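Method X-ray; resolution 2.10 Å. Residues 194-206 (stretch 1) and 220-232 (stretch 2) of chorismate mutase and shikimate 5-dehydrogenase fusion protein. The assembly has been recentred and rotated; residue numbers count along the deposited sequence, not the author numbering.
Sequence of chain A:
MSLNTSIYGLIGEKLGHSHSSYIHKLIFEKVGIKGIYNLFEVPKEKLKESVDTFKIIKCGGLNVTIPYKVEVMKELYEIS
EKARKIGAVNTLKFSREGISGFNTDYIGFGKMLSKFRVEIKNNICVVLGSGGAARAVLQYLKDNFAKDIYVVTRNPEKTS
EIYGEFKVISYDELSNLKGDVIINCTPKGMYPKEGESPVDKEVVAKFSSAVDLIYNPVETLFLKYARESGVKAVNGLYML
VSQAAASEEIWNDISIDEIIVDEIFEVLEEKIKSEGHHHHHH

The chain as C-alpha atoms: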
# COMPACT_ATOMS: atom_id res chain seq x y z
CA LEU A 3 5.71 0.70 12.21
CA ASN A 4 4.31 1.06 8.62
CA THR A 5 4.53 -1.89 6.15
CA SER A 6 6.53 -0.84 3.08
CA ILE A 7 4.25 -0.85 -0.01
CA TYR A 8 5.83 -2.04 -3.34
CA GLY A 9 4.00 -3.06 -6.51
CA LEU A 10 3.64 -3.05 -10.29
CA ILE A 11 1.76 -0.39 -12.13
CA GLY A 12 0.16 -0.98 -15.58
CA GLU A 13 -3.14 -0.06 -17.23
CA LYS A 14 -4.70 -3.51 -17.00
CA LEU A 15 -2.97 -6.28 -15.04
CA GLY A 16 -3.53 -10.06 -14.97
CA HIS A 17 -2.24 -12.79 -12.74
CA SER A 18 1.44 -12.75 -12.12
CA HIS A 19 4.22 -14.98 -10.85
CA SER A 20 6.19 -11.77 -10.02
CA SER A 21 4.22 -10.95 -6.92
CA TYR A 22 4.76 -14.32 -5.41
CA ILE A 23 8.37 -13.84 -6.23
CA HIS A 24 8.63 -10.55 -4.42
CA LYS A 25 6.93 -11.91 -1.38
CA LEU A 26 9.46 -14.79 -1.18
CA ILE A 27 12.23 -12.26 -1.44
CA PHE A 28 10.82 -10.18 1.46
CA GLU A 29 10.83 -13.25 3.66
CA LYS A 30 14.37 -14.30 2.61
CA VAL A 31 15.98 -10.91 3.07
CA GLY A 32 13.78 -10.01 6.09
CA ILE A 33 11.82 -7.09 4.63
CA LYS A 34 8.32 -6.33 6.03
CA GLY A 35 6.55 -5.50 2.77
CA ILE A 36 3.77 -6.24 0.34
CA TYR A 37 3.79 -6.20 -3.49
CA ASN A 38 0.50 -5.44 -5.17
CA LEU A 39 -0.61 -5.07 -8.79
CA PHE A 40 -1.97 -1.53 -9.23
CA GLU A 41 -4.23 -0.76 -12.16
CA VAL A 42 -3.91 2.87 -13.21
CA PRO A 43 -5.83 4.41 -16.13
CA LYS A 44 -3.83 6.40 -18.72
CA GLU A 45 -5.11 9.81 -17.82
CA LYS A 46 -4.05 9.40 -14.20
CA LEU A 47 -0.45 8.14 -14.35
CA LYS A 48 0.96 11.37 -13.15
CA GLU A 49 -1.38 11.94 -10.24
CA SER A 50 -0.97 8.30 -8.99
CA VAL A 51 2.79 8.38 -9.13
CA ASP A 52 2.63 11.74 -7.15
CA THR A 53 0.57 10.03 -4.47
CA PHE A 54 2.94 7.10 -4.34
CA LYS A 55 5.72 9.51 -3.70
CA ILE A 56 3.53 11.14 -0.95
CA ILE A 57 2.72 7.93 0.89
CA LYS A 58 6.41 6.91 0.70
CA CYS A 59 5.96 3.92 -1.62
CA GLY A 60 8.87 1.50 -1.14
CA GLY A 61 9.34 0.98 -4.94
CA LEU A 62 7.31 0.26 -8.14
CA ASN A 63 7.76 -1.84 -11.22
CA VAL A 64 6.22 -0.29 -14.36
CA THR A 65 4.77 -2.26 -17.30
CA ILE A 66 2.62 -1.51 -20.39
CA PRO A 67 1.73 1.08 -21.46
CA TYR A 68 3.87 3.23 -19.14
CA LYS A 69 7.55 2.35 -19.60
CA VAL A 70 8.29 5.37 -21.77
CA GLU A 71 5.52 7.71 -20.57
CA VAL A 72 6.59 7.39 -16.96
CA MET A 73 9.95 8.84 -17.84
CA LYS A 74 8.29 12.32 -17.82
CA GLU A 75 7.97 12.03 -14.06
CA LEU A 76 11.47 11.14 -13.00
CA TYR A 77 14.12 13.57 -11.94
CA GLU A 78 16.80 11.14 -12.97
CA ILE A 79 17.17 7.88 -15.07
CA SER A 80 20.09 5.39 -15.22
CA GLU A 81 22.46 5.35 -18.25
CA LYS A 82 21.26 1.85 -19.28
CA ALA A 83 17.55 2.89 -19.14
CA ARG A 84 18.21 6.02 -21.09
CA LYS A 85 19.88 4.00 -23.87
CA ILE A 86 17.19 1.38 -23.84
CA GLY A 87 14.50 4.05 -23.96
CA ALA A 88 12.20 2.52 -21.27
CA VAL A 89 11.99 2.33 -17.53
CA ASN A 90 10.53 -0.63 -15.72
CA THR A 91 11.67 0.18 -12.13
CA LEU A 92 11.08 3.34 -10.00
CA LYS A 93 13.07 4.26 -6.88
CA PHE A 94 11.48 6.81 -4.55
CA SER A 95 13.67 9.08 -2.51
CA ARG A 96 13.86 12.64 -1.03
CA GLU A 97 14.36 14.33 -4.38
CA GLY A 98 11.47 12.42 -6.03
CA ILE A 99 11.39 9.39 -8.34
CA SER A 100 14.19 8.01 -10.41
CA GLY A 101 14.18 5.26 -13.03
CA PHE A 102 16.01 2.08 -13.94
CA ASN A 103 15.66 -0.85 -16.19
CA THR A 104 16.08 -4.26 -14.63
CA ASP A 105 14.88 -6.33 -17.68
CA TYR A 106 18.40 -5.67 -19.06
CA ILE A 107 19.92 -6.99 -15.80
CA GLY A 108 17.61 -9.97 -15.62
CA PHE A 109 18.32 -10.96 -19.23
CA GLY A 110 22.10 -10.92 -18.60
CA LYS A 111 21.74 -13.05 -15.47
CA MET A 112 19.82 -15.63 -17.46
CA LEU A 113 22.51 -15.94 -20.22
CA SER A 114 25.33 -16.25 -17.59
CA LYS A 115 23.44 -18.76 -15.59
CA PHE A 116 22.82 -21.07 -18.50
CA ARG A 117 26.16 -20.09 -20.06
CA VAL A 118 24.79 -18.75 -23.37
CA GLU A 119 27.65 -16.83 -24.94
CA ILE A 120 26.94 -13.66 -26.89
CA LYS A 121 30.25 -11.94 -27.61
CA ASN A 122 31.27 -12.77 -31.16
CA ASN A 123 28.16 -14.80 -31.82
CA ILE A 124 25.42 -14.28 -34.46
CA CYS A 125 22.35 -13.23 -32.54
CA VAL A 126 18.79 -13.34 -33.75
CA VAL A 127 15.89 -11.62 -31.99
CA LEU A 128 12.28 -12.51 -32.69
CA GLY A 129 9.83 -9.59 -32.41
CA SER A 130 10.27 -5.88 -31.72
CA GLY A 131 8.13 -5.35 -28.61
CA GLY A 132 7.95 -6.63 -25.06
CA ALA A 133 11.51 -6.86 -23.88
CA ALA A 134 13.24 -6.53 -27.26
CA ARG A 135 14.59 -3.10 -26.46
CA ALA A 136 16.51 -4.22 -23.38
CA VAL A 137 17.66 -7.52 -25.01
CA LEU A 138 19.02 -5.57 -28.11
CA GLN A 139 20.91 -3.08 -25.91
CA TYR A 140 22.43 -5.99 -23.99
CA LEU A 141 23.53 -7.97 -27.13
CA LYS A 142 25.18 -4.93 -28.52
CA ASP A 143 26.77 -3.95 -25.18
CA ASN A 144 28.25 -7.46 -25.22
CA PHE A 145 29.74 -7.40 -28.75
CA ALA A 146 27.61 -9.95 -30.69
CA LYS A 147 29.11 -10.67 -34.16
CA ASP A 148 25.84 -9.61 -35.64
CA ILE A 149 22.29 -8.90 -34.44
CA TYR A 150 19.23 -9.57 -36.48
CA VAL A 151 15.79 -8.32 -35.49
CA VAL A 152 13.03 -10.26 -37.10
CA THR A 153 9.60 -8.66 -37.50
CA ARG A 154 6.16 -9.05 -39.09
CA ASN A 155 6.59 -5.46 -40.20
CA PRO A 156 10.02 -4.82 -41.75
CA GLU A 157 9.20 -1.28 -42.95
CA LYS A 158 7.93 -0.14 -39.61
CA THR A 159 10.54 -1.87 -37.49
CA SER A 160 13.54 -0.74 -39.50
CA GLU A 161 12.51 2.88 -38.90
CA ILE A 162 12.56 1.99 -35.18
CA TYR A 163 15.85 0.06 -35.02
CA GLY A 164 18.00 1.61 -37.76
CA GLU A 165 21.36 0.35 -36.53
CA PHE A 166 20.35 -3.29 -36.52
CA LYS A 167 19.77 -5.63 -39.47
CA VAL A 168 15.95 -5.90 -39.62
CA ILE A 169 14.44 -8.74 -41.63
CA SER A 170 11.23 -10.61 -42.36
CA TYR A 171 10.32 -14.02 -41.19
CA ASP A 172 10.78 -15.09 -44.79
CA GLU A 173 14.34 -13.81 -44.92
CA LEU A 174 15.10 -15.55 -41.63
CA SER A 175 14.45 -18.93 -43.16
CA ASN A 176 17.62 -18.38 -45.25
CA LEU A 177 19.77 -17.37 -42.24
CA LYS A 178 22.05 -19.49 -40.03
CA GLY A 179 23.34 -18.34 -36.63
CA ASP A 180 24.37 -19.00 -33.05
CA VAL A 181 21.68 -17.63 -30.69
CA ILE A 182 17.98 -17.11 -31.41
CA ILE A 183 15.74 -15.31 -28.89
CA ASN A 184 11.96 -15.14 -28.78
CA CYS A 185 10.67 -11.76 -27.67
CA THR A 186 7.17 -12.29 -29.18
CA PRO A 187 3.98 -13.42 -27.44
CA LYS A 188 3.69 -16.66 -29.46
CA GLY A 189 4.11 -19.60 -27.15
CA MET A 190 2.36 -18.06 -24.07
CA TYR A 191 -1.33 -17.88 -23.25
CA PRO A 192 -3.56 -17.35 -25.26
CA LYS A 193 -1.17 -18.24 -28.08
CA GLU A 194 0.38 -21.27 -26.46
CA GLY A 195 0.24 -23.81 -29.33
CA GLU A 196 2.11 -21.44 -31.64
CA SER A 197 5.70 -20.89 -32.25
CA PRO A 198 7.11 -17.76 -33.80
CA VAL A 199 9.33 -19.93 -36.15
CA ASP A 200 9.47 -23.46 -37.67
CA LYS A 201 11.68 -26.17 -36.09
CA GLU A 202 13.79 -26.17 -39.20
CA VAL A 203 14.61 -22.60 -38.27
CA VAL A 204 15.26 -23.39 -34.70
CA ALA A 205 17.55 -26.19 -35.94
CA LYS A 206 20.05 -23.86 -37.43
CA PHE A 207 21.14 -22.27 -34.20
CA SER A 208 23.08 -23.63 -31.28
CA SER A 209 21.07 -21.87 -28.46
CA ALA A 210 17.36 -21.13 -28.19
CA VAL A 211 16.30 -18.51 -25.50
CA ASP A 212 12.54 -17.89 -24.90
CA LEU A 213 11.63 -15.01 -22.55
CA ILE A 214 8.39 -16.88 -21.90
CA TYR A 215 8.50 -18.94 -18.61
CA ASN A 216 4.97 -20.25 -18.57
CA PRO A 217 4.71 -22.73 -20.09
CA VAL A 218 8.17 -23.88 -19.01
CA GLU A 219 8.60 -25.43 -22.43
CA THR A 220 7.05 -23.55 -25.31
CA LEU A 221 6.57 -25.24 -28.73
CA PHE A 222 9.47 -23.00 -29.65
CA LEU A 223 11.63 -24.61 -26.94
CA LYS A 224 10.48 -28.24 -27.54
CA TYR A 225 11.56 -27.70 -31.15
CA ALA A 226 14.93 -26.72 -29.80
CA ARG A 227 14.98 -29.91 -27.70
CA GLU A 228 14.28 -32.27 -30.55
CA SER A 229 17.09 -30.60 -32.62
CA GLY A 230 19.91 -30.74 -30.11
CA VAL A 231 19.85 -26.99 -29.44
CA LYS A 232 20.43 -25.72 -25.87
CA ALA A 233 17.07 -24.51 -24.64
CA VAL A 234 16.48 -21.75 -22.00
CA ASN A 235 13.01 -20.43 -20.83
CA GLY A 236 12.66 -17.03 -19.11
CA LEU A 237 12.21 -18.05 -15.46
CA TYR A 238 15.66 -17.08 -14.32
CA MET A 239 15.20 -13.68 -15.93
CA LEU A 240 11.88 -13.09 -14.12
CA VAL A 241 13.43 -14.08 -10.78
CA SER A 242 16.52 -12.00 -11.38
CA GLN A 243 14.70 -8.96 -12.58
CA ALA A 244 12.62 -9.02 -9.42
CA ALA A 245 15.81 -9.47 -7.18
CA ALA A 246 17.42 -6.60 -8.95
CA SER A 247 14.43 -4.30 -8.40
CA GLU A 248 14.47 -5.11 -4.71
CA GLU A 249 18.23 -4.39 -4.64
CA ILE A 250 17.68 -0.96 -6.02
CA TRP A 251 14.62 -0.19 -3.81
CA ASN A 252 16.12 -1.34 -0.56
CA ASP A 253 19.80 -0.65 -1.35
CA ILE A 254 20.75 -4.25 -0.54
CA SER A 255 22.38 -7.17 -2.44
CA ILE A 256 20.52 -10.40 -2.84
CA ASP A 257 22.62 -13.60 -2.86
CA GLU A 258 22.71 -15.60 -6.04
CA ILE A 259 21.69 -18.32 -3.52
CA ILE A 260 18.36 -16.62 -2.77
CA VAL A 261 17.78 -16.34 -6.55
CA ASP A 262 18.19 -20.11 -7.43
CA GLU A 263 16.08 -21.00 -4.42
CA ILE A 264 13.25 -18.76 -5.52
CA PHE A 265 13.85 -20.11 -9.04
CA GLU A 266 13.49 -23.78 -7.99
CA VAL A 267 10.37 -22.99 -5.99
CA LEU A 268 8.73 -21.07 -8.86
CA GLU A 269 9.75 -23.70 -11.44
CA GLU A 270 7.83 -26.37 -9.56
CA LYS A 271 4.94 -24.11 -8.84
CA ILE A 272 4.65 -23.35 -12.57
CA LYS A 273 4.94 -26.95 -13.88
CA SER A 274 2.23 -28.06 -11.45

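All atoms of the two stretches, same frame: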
# COMPACT_ATOMS: atom_id res chain seq x y z
N GLU A 194 -0.55 -20.25 -26.90
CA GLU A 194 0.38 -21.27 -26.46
C GLU A 194 0.74 -22.40 -27.47
O GLU A 194 1.80 -23.01 -27.38
CB GLU A 194 -0.14 -21.89 -25.15
CG GLU A 194 0.97 -22.45 -24.27
CD GLU A 194 0.47 -23.21 -23.03
OE1 GLU A 194 -0.57 -22.80 -22.44
OE2 GLU A 194 1.11 -24.22 -22.64
N GLY A 195 -0.12 -22.72 -28.41
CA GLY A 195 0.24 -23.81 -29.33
C GLY A 195 0.98 -23.32 -30.57
O GLY A 195 1.15 -24.07 -31.53
N GLU A 196 1.41 -22.05 -30.53
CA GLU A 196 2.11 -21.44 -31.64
C GLU A 196 3.55 -21.26 -31.29
O GLU A 196 3.93 -21.07 -30.12
CB GLU A 196 1.60 -20.03 -31.92
CG GLU A 196 0.34 -19.88 -32.70
CD GLU A 196 0.03 -18.43 -32.91
OE1 GLU A 196 0.93 -17.70 -33.36
OE2 GLU A 196 -1.10 -18.00 -32.61
N SER A 197 4.34 -21.23 -32.34
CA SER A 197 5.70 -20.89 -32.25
C SER A 197 5.90 -19.68 -33.14
O SER A 197 5.23 -19.56 -34.15
CB SER A 197 6.49 -22.05 -32.73
OG SER A 197 7.83 -21.80 -32.58
N PRO A 198 6.82 -18.76 -32.78
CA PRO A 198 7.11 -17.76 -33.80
C PRO A 198 7.83 -18.32 -35.06
O PRO A 198 7.72 -17.71 -36.10
CB PRO A 198 8.02 -16.75 -33.07
CG PRO A 198 8.71 -17.60 -32.03
CD PRO A 198 7.65 -18.57 -31.58
N VAL A 199 8.62 -19.40 -34.96
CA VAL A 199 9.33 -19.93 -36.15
C VAL A 199 9.20 -21.46 -36.31
O VAL A 199 8.76 -22.16 -35.38
CB VAL A 199 10.84 -19.52 -36.18
CG1 VAL A 199 11.01 -18.00 -36.19
CG2 VAL A 199 11.53 -20.04 -35.01
N ASP A 200 9.54 -21.99 -37.49
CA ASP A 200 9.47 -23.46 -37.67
C ASP A 200 10.69 -24.11 -37.03
O ASP A 200 11.72 -23.46 -36.83
CB ASP A 200 9.42 -23.88 -39.14
CG ASP A 200 8.20 -23.34 -39.88
OD1 ASP A 200 7.07 -23.65 -39.45
OD2 ASP A 200 8.39 -22.61 -40.91
N LYS A 201 10.57 -25.40 -36.72
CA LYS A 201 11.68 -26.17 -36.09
C LYS A 201 12.92 -26.24 -36.93
O LYS A 201 14.07 -26.26 -36.45
CB LYS A 201 11.25 -27.61 -35.84
CG LYS A 201 12.41 -28.44 -35.35
CD LYS A 201 11.96 -29.79 -34.86
CE LYS A 201 13.18 -30.68 -34.65
NZ LYS A 201 13.73 -31.26 -35.95
N GLU A 202 12.69 -26.28 -38.23
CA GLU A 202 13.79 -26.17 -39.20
C GLU A 202 14.54 -24.88 -39.03
O GLU A 202 15.73 -24.75 -39.39
CB GLU A 202 13.16 -26.23 -40.59
CG GLU A 202 11.72 -25.79 -40.48
CD GLU A 202 11.06 -25.65 -41.78
OE1 GLU A 202 11.46 -26.40 -42.70
OE2 GLU A 202 10.13 -24.80 -41.89
N VAL A 203 13.85 -23.84 -38.53
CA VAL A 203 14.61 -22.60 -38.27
C VAL A 203 15.36 -22.73 -36.98
O VAL A 203 16.56 -22.41 -36.87
CB VAL A 203 13.76 -21.32 -38.31
CG1 VAL A 203 14.63 -20.17 -37.93
CG2 VAL A 203 13.14 -21.11 -39.76
N VAL A 204 14.65 -23.21 -35.98
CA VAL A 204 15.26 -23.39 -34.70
C VAL A 204 16.53 -24.19 -34.91
O VAL A 204 17.56 -23.89 -34.32
CB VAL A 204 14.34 -24.15 -33.77
CG1 VAL A 204 14.96 -24.30 -32.36
CG2 VAL A 204 12.97 -23.51 -33.73
N ALA A 205 16.47 -25.17 -35.82
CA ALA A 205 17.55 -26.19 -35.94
C ALA A 205 18.83 -25.65 -36.45
O ALA A 205 19.84 -26.34 -36.44
CB ALA A 205 17.10 -27.37 -36.81
N LYS A 206 18.84 -24.42 -36.89
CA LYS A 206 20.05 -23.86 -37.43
C LYS A 206 20.77 -23.07 -36.42
O LYS A 206 21.68 -22.35 -36.78
CB LYS A 206 19.79 -22.96 -38.64
CG LYS A 206 18.82 -23.54 -39.62
CD LYS A 206 18.79 -22.56 -40.79
CE LYS A 206 17.51 -22.65 -41.65
NZ LYS A 206 17.88 -21.97 -42.90
N THR A 220 7.82 -23.93 -24.16
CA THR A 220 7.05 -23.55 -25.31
C THR A 220 7.28 -24.53 -26.52
O THR A 220 8.32 -25.18 -26.62
CB THR A 220 7.44 -22.13 -25.74
OG1 THR A 220 8.85 -22.07 -25.97
CG2 THR A 220 7.08 -21.06 -24.66
N LEU A 221 6.33 -24.61 -27.44
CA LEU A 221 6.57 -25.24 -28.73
C LEU A 221 7.95 -24.81 -29.24
O LEU A 221 8.80 -25.64 -29.60
CB LEU A 221 5.48 -24.86 -29.74
CG LEU A 221 5.39 -25.66 -31.05
CD1 LEU A 221 5.31 -27.19 -30.78
CD2 LEU A 221 4.20 -25.21 -31.89
N PHE A 222 8.19 -23.51 -29.24
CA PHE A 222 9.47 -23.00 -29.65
C PHE A 222 10.64 -23.71 -28.97
O PHE A 222 11.64 -24.00 -29.66
CB PHE A 222 9.55 -21.50 -29.41
CG PHE A 222 10.93 -20.89 -29.61
CD1 PHE A 222 11.41 -20.68 -30.87
CD2 PHE A 222 11.69 -20.46 -28.52
CE1 PHE A 222 12.61 -20.09 -31.05
CE2 PHE A 222 12.89 -19.82 -28.68
CZ PHE A 222 13.36 -19.64 -29.97
N LEU A 223 10.57 -23.93 -27.65
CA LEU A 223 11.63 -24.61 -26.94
C LEU A 223 11.68 -26.17 -27.09
O LEU A 223 12.77 -26.76 -27.06
CB LEU A 223 11.63 -24.21 -25.47
CG LEU A 223 11.98 -22.75 -25.15
CD1 LEU A 223 11.85 -22.60 -23.66
CD2 LEU A 223 13.41 -22.38 -25.62
N LYS A 224 10.53 -26.82 -27.21
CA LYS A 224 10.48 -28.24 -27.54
C LYS A 224 11.30 -28.46 -28.83
O LYS A 224 12.35 -29.17 -28.84
CB LYS A 224 9.03 -28.68 -27.78
CG LYS A 224 8.91 -30.15 -28.15
CD LYS A 224 7.65 -30.46 -28.87
CE LYS A 224 6.41 -29.99 -28.08
NZ LYS A 224 5.20 -30.86 -28.40
N TYR A 225 10.85 -27.77 -29.88
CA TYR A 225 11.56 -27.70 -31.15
C TYR A 225 13.05 -27.69 -30.96
O TYR A 225 13.76 -28.39 -31.67
CB TYR A 225 11.22 -26.41 -31.89
CG TYR A 225 9.89 -26.42 -32.53
CD1 TYR A 225 9.08 -27.53 -32.48
CD2 TYR A 225 9.45 -25.29 -33.23
CE1 TYR A 225 7.82 -27.53 -33.10
CE2 TYR A 225 8.23 -25.25 -33.81
CZ TYR A 225 7.42 -26.37 -33.78
OH TYR A 225 6.20 -26.28 -34.42
N ALA A 226 13.52 -26.83 -30.06
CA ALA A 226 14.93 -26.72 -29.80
C ALA A 226 15.42 -28.02 -29.19
O ALA A 226 16.56 -28.44 -29.45
CB ALA A 226 15.20 -25.54 -28.86
N ARG A 227 14.56 -28.68 -28.40
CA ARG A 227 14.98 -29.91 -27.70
C ARG A 227 15.25 -31.01 -28.71
O ARG A 227 16.38 -31.48 -28.89
CB ARG A 227 13.92 -30.37 -26.67
CG ARG A 227 14.23 -31.74 -26.03
CD ARG A 227 13.41 -31.99 -24.78
NE ARG A 227 12.01 -31.67 -24.94
CZ ARG A 227 11.17 -32.37 -25.66
NH1 ARG A 227 11.61 -33.44 -26.32
NH2 ARG A 227 9.89 -32.01 -25.75
N GLU A 228 14.19 -31.39 -29.40
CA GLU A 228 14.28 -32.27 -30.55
C GLU A 228 15.48 -32.07 -31.49
O GLU A 228 15.93 -33.03 -32.10
CB GLU A 228 13.00 -32.14 -31.35
CG GLU A 228 11.79 -32.16 -30.48
CD GLU A 228 10.52 -32.31 -31.28
OE1 GLU A 228 9.48 -32.68 -30.71
OE2 GLU A 228 10.57 -32.07 -32.51
N SER A 229 16.01 -30.85 -31.63
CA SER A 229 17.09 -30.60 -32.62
C SER A 229 18.51 -30.54 -32.04
O SER A 229 19.51 -30.29 -32.76
CB SER A 229 16.82 -29.32 -33.43
OG SER A 229 15.54 -29.35 -34.05
N GLY A 230 18.61 -30.75 -30.75
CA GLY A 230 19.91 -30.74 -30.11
C GLY A 230 20.38 -29.37 -29.73
O GLY A 230 21.54 -29.20 -29.36
N VAL A 231 19.48 -28.39 -29.77
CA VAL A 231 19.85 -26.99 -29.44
C VAL A 231 19.63 -26.67 -27.95
O VAL A 231 18.55 -26.94 -27.42
CB VAL A 231 19.05 -25.90 -30.32
CG1 VAL A 231 19.70 -24.52 -30.17
CG2 VAL A 231 18.99 -26.28 -31.78
N LYS A 232 20.63 -26.11 -27.27
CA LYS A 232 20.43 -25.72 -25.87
C LYS A 232 19.20 -24.82 -25.73
O LYS A 232 19.04 -23.81 -26.46
CB LYS A 232 21.63 -24.99 -25.30
CG LYS A 232 21.30 -24.44 -23.89
CD LYS A 232 22.49 -24.12 -23.06
CE LYS A 232 23.54 -23.37 -23.85
NZ LYS A 232 24.81 -23.31 -23.05
O HOH W 1 6.40 -21.69 -28.81

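The segment from Gly 195 to Ala 205 packs along one flank of the helix that begins at Leu 221, and side-chain packing rather than direct hydrogen bonding holds the two together. The one polar link is a water, which donates to Glu 196 O (2.9 Å) and accepts from Phe 222 N (2.6 Å), serving an amide in the helix's first turn. That turn is also capped: Thr 220, with chi1 in the p well, brings OG1 within 3.0 Å of Leu 223 N, a task suited to its short hydroxyl side chain.

Ser 197 points toward the helix with chi1 t. Its OG donates to Val 199 O at 3.0 Å, so the hydroxyl is satisfied within its own loop while lying 3.6 Å from Phe 222 CB; a small side chain suits this close approach. Leu 221 (t, p) extends CD2 to 3.3 Å from Gly 195 O. Phe 222, chi1 t, meets Val 199 at its ring edge, where CG2 lies 4.1 Å from CE1.

Tyr 225, chi1 m, offers a ring face to Lys 201, whose CB sits 3.9 Å from the centroid of the Tyr 225 ring and 17° off its normal, a CH-pi contact. The lysine suits this place because its aliphatic portion can cover the ring while the nearly extended chain (t, t, t, then m at chi4) runs on past it, with CD 3.6 Å from Glu 228 OE2.

Val 204, chi1 t, is buried and branched, and both methyls are used: CG1 lies 3.7 Å from Ala 226 CB, and CG2 lies 3.9 Å from Tyr 225 CB. The small alanine lets CG1 come within 3.5 Å of Ala 226 CA. Beyond the helix, Gly 230 adopts positive phi in a Schellman motif, where a CB would jam against the preceding carbonyl; Val 231 follows, its CG2 3.8 Å from Val 204 O.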